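Local coordinates for protein thioesterase (Streptomyces sp. WAC02707, PDB 6VAP) that probably releases stalled or aberrant acyl groups from polyketide synthase carrier domains by thioester hydrolysis, as the type II thioesterase of borrelidin biosynthesis, at residues R110-G115 with L192-H197. Numbering follows the deposited sequence.
Sequences RFESAG and LRCPIH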
loop_
_atom_site.group_PDB
_atom_site.type_symbol
_atom_site.label_atom_id
_atom_site.label_comp_id
_atom_site.label_asym_id
_atom_site.label_seq_id
_atom_site.Cartn_x
_atom_site.Cartn_y
_atom_site.Cartn_z
ATOM N N ARG A 110 1.251 12.836 5.047
ATOM C CA ARG A 110 1.698 13.975 4.246
ATOM C C ARG A 110 0.544 14.697 3.536
ATOM O O ARG A 110 0.572 15.922 3.370
ATOM C CB ARG A 110 2.732 13.469 3.247
ATOM C CG ARG A 110 4.052 13.125 3.887
ATOM C CD ARG A 110 4.793 12.072 3.087
ATOM N NE ARG A 110 6.192 11.916 3.551
ATOM C CZ ARG A 110 6.539 11.166 4.599
ATOM N NH1 ARG A 110 5.611 10.543 5.318
ATOM N NH2 ARG A 110 7.806 11.059 4.946
ATOM N N PHE A 111 -0.459 13.958 3.074
ATOM C CA PHE A 111 -1.626 14.593 2.480
ATOM C C PHE A 111 -2.313 15.487 3.491
ATOM O O PHE A 111 -2.628 16.639 3.184
ATOM C CB PHE A 111 -2.589 13.539 1.941
ATOM C CG PHE A 111 -2.219 13.024 0.576
ATOM C CD1 PHE A 111 -2.325 13.846 -0.547
ATOM C CD2 PHE A 111 -1.821 11.723 0.403
ATOM C CE1 PHE A 111 -2.013 13.395 -1.796
ATOM C CE2 PHE A 111 -1.510 11.238 -0.866
ATOM C CZ PHE A 111 -1.586 12.068 -1.963
ATOM N N GLU A 112 -2.526 14.973 4.711
ATOM C CA GLU A 112 -3.237 15.727 5.735
ATOM C C GLU A 112 -2.452 16.952 6.167
ATOM O O GLU A 112 -3.031 18.029 6.327
ATOM C CB GLU A 112 -3.522 14.833 6.937
ATOM C CG GLU A 112 -4.457 13.650 6.626
ATOM C CD GLU A 112 -5.227 13.171 7.872
ATOM O OE1 GLU A 112 -4.904 13.629 9.008
ATOM O OE2 GLU A 112 -6.164 12.351 7.700
ATOM N N SER A 113 -1.138 16.822 6.356
ATOM C CA SER A 113 -0.349 18.001 6.712
ATOM C C SER A 113 -0.407 19.059 5.617
ATOM O O SER A 113 -0.252 20.260 5.884
ATOM C CB SER A 113 1.092 17.590 6.987
ATOM O OG SER A 113 1.187 16.993 8.281
ATOM N N ALA A 114 -0.661 18.650 4.384
ATOM C CA ALA A 114 -0.805 19.588 3.280
ATOM C C ALA A 114 -2.237 20.078 3.117
ATOM O O ALA A 114 -2.524 20.782 2.151
ATOM C CB ALA A 114 -0.307 18.951 1.982
ATOM N N GLY A 115 -3.129 19.733 4.044
ATOM C CA GLY A 115 -4.517 20.146 4.004
ATOM C C GLY A 115 -5.390 19.367 3.052
ATOM O O GLY A 115 -6.514 19.793 2.772
ATOM N N LEU A 192 -4.121 10.867 12.336
ATOM C CA LEU A 192 -4.910 11.147 11.140
ATOM C C LEU A 192 -6.348 11.538 11.521
ATOM O O LEU A 192 -6.807 11.337 12.645
ATOM C CB LEU A 192 -4.887 9.937 10.200
ATOM C CG LEU A 192 -3.511 9.540 9.657
ATOM C CD1 LEU A 192 -3.586 8.174 8.975
ATOM C CD2 LEU A 192 -2.944 10.562 8.684
ATOM N N ARG A 193 -7.127 12.106 10.631
ATOM C CA ARG A 193 -8.577 12.313 10.825
ATOM C C ARG A 193 -9.365 11.502 9.798
ATOM O O ARG A 193 -10.534 11.303 9.984
ATOM C CB ARG A 193 -8.924 13.797 10.709
ATOM C CG ARG A 193 -8.206 14.670 11.724
ATOM C CD ARG A 193 -8.351 16.146 11.423
ATOM N NE ARG A 193 -7.040 16.722 11.179
ATOM C CZ ARG A 193 -6.461 16.753 9.991
ATOM N NH1 ARG A 193 -7.126 16.320 8.934
ATOM N NH2 ARG A 193 -5.249 17.250 9.866
ATOM N N CYS A 194 -8.735 11.047 8.739
ATOM C CA CYS A 194 -9.438 10.302 7.691
ATOM C C CYS A 194 -9.800 8.945 8.238
ATOM O O CYS A 194 -9.092 8.409 9.001
ATOM C CB CYS A 194 -8.576 9.954 6.497
ATOM S SG CYS A 194 -7.191 8.896 6.949
ATOM N N PRO A 195 -11.022 8.162 7.863
ATOM C CA PRO A 195 -11.338 6.773 8.217
ATOM C C PRO A 195 -10.190 5.834 7.882
ATOM O O PRO A 195 -9.482 5.991 6.893
ATOM C CB PRO A 195 -12.576 6.462 7.371
ATOM C CG PRO A 195 -13.183 7.807 7.064
ATOM C CD PRO A 195 -12.024 8.752 6.958
ATOM N N ILE A 196 -9.986 4.856 8.739
ATOM C CA ILE A 196 -9.014 3.809 8.502
ATOM C C ILE A 196 -9.756 2.486 8.508
ATOM O O ILE A 196 -10.533 2.196 9.424
ATOM C CB ILE A 196 -7.900 3.805 9.558
ATOM C CG1 ILE A 196 -6.981 5.010 9.371
ATOM C CG2 ILE A 196 -7.035 2.484 9.394
ATOM C CD1 ILE A 196 -5.825 5.094 10.348
ATOM N N HIS A 197 -9.573 1.710 7.455
ATOM C CA HIS A 197 -10.174 0.390 7.344
ATOM C C HIS A 197 -9.032 -0.604 7.229
ATOM O O HIS A 197 -8.273 -0.581 6.258
ATOM C CB HIS A 197 -11.131 0.264 6.151
ATOM C CG HIS A 197 -11.983 -0.976 6.196
ATOM N ND1 HIS A 197 -13.216 -1.060 5.588
ATOM C CD2 HIS A 197 -11.781 -2.186 6.784
ATOM C CE1 HIS A 197 -13.736 -2.257 5.796
ATOM N NE2 HIS A 197 -12.882 -2.965 6.512
HETATM O O HOH W 1 -6.150 17.825 6.637
#
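The carboxylate of Glu112 accepts hydrogen bonds from two consecutive backbone amides, Arg193 N and Cys194 N, in the loop leading to strand 196-201. Arg193 N is bifurcated, 3.1 Å from both Glu112 OE1 and Glu112 OE2. Its N-H is straighter toward OE2 (157°) than toward OE1 (140°). Glu112 OE2 also takes Cys194 N at 3.1 Å, in a bond of intermediate straightness. All three bonds use syn lone pairs, so this buried group is held on the syn side of both oxygens, which should restrict its rotation. Glu112 gets there with CG anti to its carbonyl carbon and an extended chain beyond.

The electrostatic part is looser. Arg193 folds back through a bend at chi3 (-118°), laying one guanidinium face over Glu112 OE1, which sits 3.5 Å from Arg193 NH1. Because that oxygen lies 3.3 Å above the guanidinium plane, no N-H points at it and the salt bridge rests on charge alone. A water accepts from Arg193 NH1 and donates to Glu112 O, tying the same guanidinium to the helix backbone.

Van der Waals contacts flank the carboxylate: Leu192 CD2 lies 3.6 Å from Glu112 CD, the two side chains crossing nearly perpendicularly, while Cys194 CB and SG adjoin Glu112 OE2.

Glu112 thus joins the last turn of helix 99-113, closed by a Schellman motif with Gly115 at C-prime, to the entry of strand 196-201 in the alpha/beta-hydrolase sheet. Leu192 also packs on Phe105 and Ala108 of that helix, and both Leu192 and Cys194 touch Leu121 of the adjacent strand 120-124.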